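Cytochrome P450 CYP260B1 (Sorangium cellulosum, PDB 5HIW) is a bacterial cytochrome P450, a mostly helical haem protein that holds protoporphyrin IX with its iron in a buried pocket. Local coordinates at residues 51-63 and 277-289. Sequence-based numbering, arbitrary orientation. Where two conformers were deposited one is given.
Sequences VLRDSETFSTRTY and GIVRFVEREATIG. With HEM (protoporphyrin IX containing Fe), chain B.
The guanidinium of Arg280 is sandwiched between two methyl groups, Leu52 CD2 over one face and Thr60 CG2 over the other, while its edge meets a haem propionate. Arg280 NH1 lies 2.7 Å from O1A of the haem and Arg280 NH2 2.8 Å from O2A; both bonds are nearly straight, with N-H...O angles of 173°. Tyr63 OH donates a further bond to O2A; His336 also hydrogen-bonds to the haem. A bend at chi2 (-72°) brings Arg280 CD up against Ser59 O, and NE gives its hydrogen to a water that also bridges Val51 O and Phe58 O. In this P450 fold, strand 58-59 forms the outer edge of the mixed sheet, pairing antiparallel with 277-282 through reciprocal Ser59–Phe281 backbone bonds. On the sheet face of these two residues, Glu283 OE2 accepts from Ser59 OG on its anti lone pair (2.7 Å) and is met on its syn side by Arg61 NE (2.9 Å). Arg61 NH2 reaches OE1, completing a side-on salt bridge, and Arg61 CD sits over the centre of the Phe281 ring, 3.6 Å from its centroid. On the opposite face of the sheet, Phe58 CZ packs against Ile288 CD1 (3.7 Å) and Ala286 CB of strand 286-288.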
loop_
_atom_site.group_PDB
_atom_site.type_symbol
_atom_site.label_atom_id
_atom_site.label_comp_id
_atom_site.label_asym_id
_atom_site.label_seq_id
_atom_site.Cartn_x
_atom_site.Cartn_y
_atom_site.Cartn_z
ATOM N N VAL A 51 -19.163 -4.168 -6.168
ATOM C CA VAL A 51 -18.367 -5.355 -6.427
ATOM C C VAL A 51 -17.703 -5.796 -5.150
ATOM O O VAL A 51 -17.691 -7.002 -4.859
ATOM C CB VAL A 51 -17.264 -5.152 -7.489
ATOM C CG1 VAL A 51 -16.343 -6.354 -7.549
ATOM C CG2 VAL A 51 -17.921 -4.929 -8.859
ATOM N N LEU A 52 -17.046 -4.851 -4.457
ATOM C CA LEU A 52 -16.339 -5.240 -3.203
ATOM C C LEU A 52 -17.303 -5.840 -2.128
ATOM O O LEU A 52 -16.896 -6.722 -1.369
ATOM C CB LEU A 52 -15.608 -4.024 -2.625
ATOM C CG LEU A 52 -14.381 -3.535 -3.435
ATOM C CD1 LEU A 52 -13.927 -2.214 -2.820
ATOM C CD2 LEU A 52 -13.291 -4.624 -3.521
ATOM N N ARG A 53 -18.533 -5.343 -2.061
ATOM C CA ARG A 53 -19.552 -5.888 -1.166
ATOM C C ARG A 53 -19.943 -7.348 -1.494
ATOM O O ARG A 53 -20.159 -8.129 -0.606
ATOM C CB ARG A 53 -20.811 -4.994 -1.180
ATOM C CG ARG A 53 -21.899 -5.420 -0.218
ATOM C CD ARG A 53 -23.021 -4.388 -0.086
ATOM N NE ARG A 53 -23.527 -4.338 1.292
ATOM C CZ ARG A 53 -22.940 -3.697 2.315
ATOM N NH1 ARG A 53 -21.801 -3.013 2.161
ATOM N NH2 ARG A 53 -23.495 -3.741 3.514
ATOM N N ASP A 54 -20.044 -7.722 -2.761
ATOM C CA ASP A 54 -20.484 -9.057 -3.123
ATOM C C ASP A 54 -19.281 -9.973 -3.335
ATOM O O ASP A 54 -18.829 -10.214 -4.488
ATOM C CB ASP A 54 -21.336 -8.966 -4.402
ATOM C CG ASP A 54 -21.994 -10.284 -4.783
ATOM O OD1 ASP A 54 -21.673 -11.342 -4.227
ATOM O OD2 ASP A 54 -22.822 -10.251 -5.697
ATOM N N SER A 55 -18.745 -10.495 -2.258
ATOM C CA SER A 55 -17.580 -11.339 -2.384
ATOM C C SER A 55 -17.837 -12.740 -2.972
ATOM O O SER A 55 -16.874 -13.420 -3.342
ATOM C CB SER A 55 -16.875 -11.482 -1.024
ATOM O OG SER A 55 -17.770 -11.998 -0.032
ATOM N N GLU A 56 -19.099 -13.199 -2.962
ATOM C CA GLU A 56 -19.426 -14.545 -3.426
ATOM C C GLU A 56 -19.411 -14.541 -4.933
ATOM O O GLU A 56 -18.920 -15.471 -5.512
ATOM C CB GLU A 56 -20.820 -15.026 -2.922
ATOM C CG GLU A 56 -20.882 -15.303 -1.418
ATOM C CD GLU A 56 -19.827 -16.282 -0.877
ATOM O OE1 GLU A 56 -19.846 -17.491 -1.233
ATOM O OE2 GLU A 56 -18.988 -15.837 -0.049
ATOM N N THR A 57 -19.920 -13.484 -5.549
ATOM C CA THR A 57 -19.890 -13.368 -7.003
ATOM C C THR A 57 -18.497 -12.916 -7.472
ATOM O O THR A 57 -18.002 -13.383 -8.478
ATOM C CB THR A 57 -20.902 -12.332 -7.472
ATOM O OG1 THR A 57 -22.192 -12.629 -6.924
ATOM C CG2 THR A 57 -20.941 -12.285 -9.000
ATOM N N PHE A 58 -17.872 -11.991 -6.726
ATOM C CA PHE A 58 -16.591 -11.422 -7.152
ATOM C C PHE A 58 -15.522 -11.861 -6.143
ATOM O O PHE A 58 -15.406 -11.281 -5.078
ATOM C CB PHE A 58 -16.735 -9.898 -7.257
ATOM C CG PHE A 58 -17.863 -9.442 -8.179
ATOM C CD1 PHE A 58 -17.731 -9.487 -9.578
ATOM C CD2 PHE A 58 -19.020 -8.913 -7.658
ATOM C CE1 PHE A 58 -18.766 -9.010 -10.408
ATOM C CE2 PHE A 58 -20.071 -8.459 -8.489
ATOM C CZ PHE A 58 -19.920 -8.506 -9.868
ATOM N N SER A 59 -14.865 -12.977 -6.408
ATOM C CA SER A 59 -13.930 -13.523 -5.430
ATOM C C SER A 59 -12.502 -13.021 -5.577
ATOM O O SER A 59 -12.144 -12.284 -6.509
ATOM C CB SER A 59 -13.917 -15.047 -5.530
ATOM O OG SER A 59 -13.337 -15.426 -6.736
ATOM N N THR A 60 -11.634 -13.540 -4.737
ATOM C CA THR A 60 -10.210 -13.274 -4.820
ATOM C C THR A 60 -9.436 -14.458 -5.431
ATOM O O THR A 60 -8.252 -14.657 -5.180
ATOM C CB THR A 60 -9.667 -12.834 -3.442
ATOM O OG1 THR A 60 -10.078 -13.738 -2.414
ATOM C CG2 THR A 60 -10.118 -11.419 -3.115
ATOM N N ARG A 61 -10.129 -15.277 -6.197
ATOM C CA ARG A 61 -9.518 -16.509 -6.735
ATOM C C ARG A 61 -8.222 -16.240 -7.498
ATOM O O ARG A 61 -7.273 -17.023 -7.401
ATOM C CB ARG A 61 -10.547 -17.214 -7.665
ATOM C CG ARG A 61 -10.050 -18.540 -8.278
ATOM C CD ARG A 61 -10.966 -18.998 -9.369
ATOM N NE ARG A 61 -12.208 -19.429 -8.809
ATOM C CZ ARG A 61 -12.435 -20.672 -8.367
ATOM N NH1 ARG A 61 -11.486 -21.600 -8.398
ATOM N NH2 ARG A 61 -13.613 -20.972 -7.871
ATOM N N THR A 62 -8.151 -15.089 -8.178
ATOM C CA THR A 62 -6.982 -14.775 -9.027
ATOM C C THR A 62 -5.732 -14.625 -8.216
ATOM O O THR A 62 -4.640 -14.891 -8.711
ATOM C CB THR A 62 -7.139 -13.511 -9.889
ATOM O OG1 THR A 62 -7.243 -12.379 -9.045
ATOM C CG2 THR A 62 -8.333 -13.570 -10.794
ATOM N N TYR A 63 -5.870 -14.300 -6.929
ATOM C CA TYR A 63 -4.706 -14.141 -6.052
ATOM C C TYR A 63 -4.169 -15.478 -5.588
ATOM O O TYR A 63 -3.083 -15.515 -5.057
ATOM C CB TYR A 63 -5.042 -13.443 -4.726
ATOM C CG TYR A 63 -5.137 -11.933 -4.637
ATOM C CD1 TYR A 63 -3.990 -11.117 -4.590
ATOM C CD2 TYR A 63 -6.371 -11.327 -4.416
ATOM C CE1 TYR A 63 -4.105 -9.724 -4.450
ATOM C CE2 TYR A 63 -6.491 -9.950 -4.244
ATOM C CZ TYR A 63 -5.369 -9.147 -4.265
ATOM O OH TYR A 63 -5.543 -7.786 -4.065
ATOM N N GLY A 277 -5.506 0.040 -8.065
ATOM C CA GLY A 277 -6.552 -0.918 -8.328
ATOM C C GLY A 277 -6.264 -2.271 -7.750
ATOM O O GLY A 277 -5.137 -2.558 -7.228
ATOM N N ILE A 278 -7.318 -3.078 -7.768
ATOM C CA ILE A 278 -7.272 -4.438 -7.323
ATOM C C ILE A 278 -8.136 -5.266 -8.249
ATOM O O ILE A 278 -9.001 -4.725 -9.004
ATOM C CB ILE A 278 -7.761 -4.629 -5.877
ATOM C CG1 ILE A 278 -9.066 -3.930 -5.689
ATOM C CG2 ILE A 278 -6.703 -4.179 -4.894
ATOM C CD1 ILE A 278 -9.583 -3.965 -4.275
ATOM N N VAL A 279 -7.944 -6.576 -8.154
ATOM C CA VAL A 279 -8.513 -7.460 -9.093
ATOM C C VAL A 279 -9.500 -8.443 -8.395
ATOM O O VAL A 279 -9.291 -8.815 -7.238
ATOM C CB VAL A 279 -7.384 -8.264 -9.755
ATOM C CG1 VAL A 279 -7.998 -9.305 -10.642
ATOM C CG2 VAL A 279 -6.436 -7.305 -10.522
ATOM N N ARG A 280 -10.594 -8.765 -9.092
ATOM C CA ARG A 280 -11.582 -9.817 -8.701
ATOM C C ARG A 280 -11.848 -10.812 -9.847
ATOM O O ARG A 280 -11.566 -10.505 -11.026
ATOM C CB ARG A 280 -12.871 -9.141 -8.273
ATOM C CG ARG A 280 -12.750 -8.225 -7.024
ATOM C CD ARG A 280 -12.572 -9.110 -5.792
ATOM N NE ARG A 280 -12.528 -8.467 -4.494
ATOM C CZ ARG A 280 -11.425 -7.990 -3.886
ATOM N NH1 ARG A 280 -11.517 -7.461 -2.688
ATOM N NH2 ARG A 280 -10.264 -7.979 -4.523
ATOM N N PHE A 281 -12.357 -11.976 -9.463
ATOM C CA PHE A 281 -12.648 -13.132 -10.337
ATOM C C PHE A 281 -14.154 -13.282 -10.360
ATOM O O PHE A 281 -14.793 -13.293 -9.311
ATOM C CB PHE A 281 -11.994 -14.392 -9.838
ATOM C CG PHE A 281 -12.305 -15.600 -10.723
ATOM C CD1 PHE A 281 -13.484 -16.333 -10.524
ATOM C CD2 PHE A 281 -11.503 -15.901 -11.823
ATOM C CE1 PHE A 281 -13.829 -17.394 -11.356
ATOM C CE2 PHE A 281 -11.823 -16.996 -12.647
ATOM C CZ PHE A 281 -12.990 -17.719 -12.422
ATOM N N VAL A 282 -14.748 -13.314 -11.574
ATOM C CA VAL A 282 -16.218 -13.319 -11.674
ATOM C C VAL A 282 -16.674 -14.772 -11.645
ATOM O O VAL A 282 -16.421 -15.503 -12.590
ATOM C CB VAL A 282 -16.680 -12.628 -12.941
ATOM C CG1 VAL A 282 -18.153 -12.601 -13.010
ATOM C CG2 VAL A 282 -16.168 -11.211 -12.965
ATOM N N GLU A 283 -17.263 -15.178 -10.522
ATOM C CA GLU A 283 -17.553 -16.581 -10.241
ATOM C C GLU A 283 -18.826 -17.029 -10.986
ATOM O O GLU A 283 -18.952 -18.164 -11.345
ATOM C CB GLU A 283 -17.705 -16.782 -8.723
ATOM C CG GLU A 283 -16.403 -16.663 -7.905
ATOM C CD GLU A 283 -15.440 -17.808 -8.089
ATOM O OE1 GLU A 283 -15.909 -18.797 -8.668
ATOM O OE2 GLU A 283 -14.226 -17.770 -7.655
ATOM N N ARG A 284 -19.740 -16.116 -11.192
ATOM C CA ARG A 284 -20.969 -16.370 -11.955
ATOM C C ARG A 284 -21.311 -15.138 -12.793
ATOM O O ARG A 284 -21.079 -14.008 -12.383
ATOM C CB ARG A 284 -22.140 -16.745 -11.029
ATOM C CG ARG A 284 -23.050 -15.588 -10.603
ATOM C CD ARG A 284 -23.998 -16.033 -9.510
ATOM N NE ARG A 284 -24.474 -14.908 -8.728
ATOM C CZ ARG A 284 -25.268 -15.013 -7.673
ATOM N NH1 ARG A 284 -25.668 -16.214 -7.246
ATOM N NH2 ARG A 284 -25.657 -13.918 -7.036
ATOM N N GLU A 285 -21.845 -15.340 -13.999
ATOM C CA GLU A 285 -22.147 -14.185 -14.862
ATOM C C GLU A 285 -22.825 -13.053 -14.102
ATOM O O GLU A 285 -23.759 -13.260 -13.313
ATOM C CB GLU A 285 -23.022 -14.565 -16.073
ATOM C CG GLU A 285 -23.518 -13.379 -16.907
ATOM C CD GLU A 285 -24.709 -13.723 -17.793
ATOM O OE1 GLU A 285 -24.494 -14.517 -18.736
ATOM O OE2 GLU A 285 -25.840 -13.190 -17.552
ATOM N N ALA A 286 -22.387 -11.830 -14.359
ATOM C CA ALA A 286 -23.021 -10.725 -13.682
ATOM C C ALA A 286 -22.975 -9.552 -14.592
ATOM O O ALA A 286 -22.279 -9.558 -15.628
ATOM C CB ALA A 286 -22.335 -10.415 -12.319
ATOM N N THR A 287 -23.741 -8.548 -14.218
ATOM C CA THR A 287 -23.776 -7.289 -14.933
ATOM C C THR A 287 -23.459 -6.118 -14.000
ATOM O O THR A 287 -23.957 -6.033 -12.896
ATOM C CB THR A 287 -25.160 -7.073 -15.599
ATOM O OG1 THR A 287 -25.137 -5.867 -16.375
ATOM C CG2 THR A 287 -26.294 -7.015 -14.543
ATOM N N ILE A 288 -22.611 -5.207 -14.477
ATOM C CA ILE A 288 -22.217 -4.048 -13.691
ATOM C C ILE A 288 -22.183 -2.953 -14.714
ATOM O O ILE A 288 -21.584 -3.111 -15.793
ATOM C CB ILE A 288 -20.773 -4.209 -13.112
ATOM C CG1 ILE A 288 -20.640 -5.396 -12.137
ATOM C CG2 ILE A 288 -20.322 -2.901 -12.448
ATOM C CD1 ILE A 288 -21.421 -5.261 -10.845
ATOM N N GLY A 289 -22.757 -1.828 -14.373
ATOM C CA GLY A 289 -22.875 -0.720 -15.306
ATOM C C GLY A 289 -23.304 -1.131 -16.682
ATOM O O GLY A 289 -22.879 -0.489 -17.643
HETATM C CHA HEM B . -5.303 -5.767 1.837
HETATM C CHB HEM B . -3.706 -1.440 0.300
HETATM C CHC HEM B . -0.440 -1.392 3.816
HETATM C CHD HEM B . -1.417 -6.010 4.636
HETATM C C1A HEM B . -5.215 -4.585 1.159
HETATM C C2A HEM B . -6.067 -4.163 0.102
HETATM C C3A HEM B . -5.644 -2.926 -0.308
HETATM C C4A HEM B . -4.445 -2.635 0.423
HETATM C CMA HEM B . -6.260 -2.088 -1.446
HETATM C CAA HEM B . -7.324 -4.881 -0.378
HETATM C CBA HEM B . -6.939 -6.024 -1.331
HETATM C CGA HEM B . -8.118 -6.599 -2.038
HETATM O O1A HEM B . -9.296 -6.350 -1.619
HETATM O O2A HEM B . -7.952 -7.161 -3.149
HETATM C C1B HEM B . -2.668 -1.074 1.068
HETATM C C2B HEM B . -2.066 0.228 0.978
HETATM C C3B HEM B . -1.140 0.236 2.003
HETATM C C4B HEM B . -1.167 -1.065 2.675
HETATM C CMB HEM B . -2.292 1.373 -0.025
HETATM C CAB HEM B . -0.273 1.369 2.216
HETATM C CBB HEM B . 0.820 1.466 2.895
HETATM C C1C HEM B . -0.419 -2.671 4.371
HETATM C C2C HEM B . 0.434 -3.011 5.469
HETATM C C3C HEM B . 0.152 -4.332 5.687
HETATM C C4C HEM B . -0.798 -4.782 4.723
HETATM C CMC HEM B . 1.358 -1.991 6.090
HETATM C CAC HEM B . 0.718 -5.218 6.722
HETATM C CBC HEM B . 1.126 -4.728 7.883
HETATM C C1D HEM B . -2.577 -6.272 3.916
HETATM C C2D HEM B . -3.214 -7.612 4.022
HETATM C C3D HEM B . -4.287 -7.558 3.244
HETATM C C4D HEM B . -4.317 -6.190 2.702
HETATM C CMD HEM B . -2.706 -8.828 4.772
HETATM C CAD HEM B . -5.362 -8.637 3.033
HETATM C CBD HEM B . -6.480 -8.385 4.027
HETATM C CGD HEM B . -7.604 -9.427 3.939
HETATM O O1D HEM B . -7.801 -10.126 2.898
HETATM O O2D HEM B . -8.397 -9.608 4.923
HETATM N NA HEM B . -4.227 -3.595 1.348
HETATM N NB HEM B . -2.194 -1.728 2.154
HETATM N NC HEM B . -1.181 -3.681 3.974
HETATM N ND HEM B . -3.270 -5.452 3.088
HETATM FE FE HEM B . -2.767 -3.626 2.659
HETATM O O HOH W 1 -15.542 -8.484 -4.263
HETATM O O HOH W 2 -14.502 -8.638 -1.496
HETATM O O HOH W 3 -8.346 -11.443 -6.749
HETATM O O HOH W 4 -1.383 -4.469 1.033
#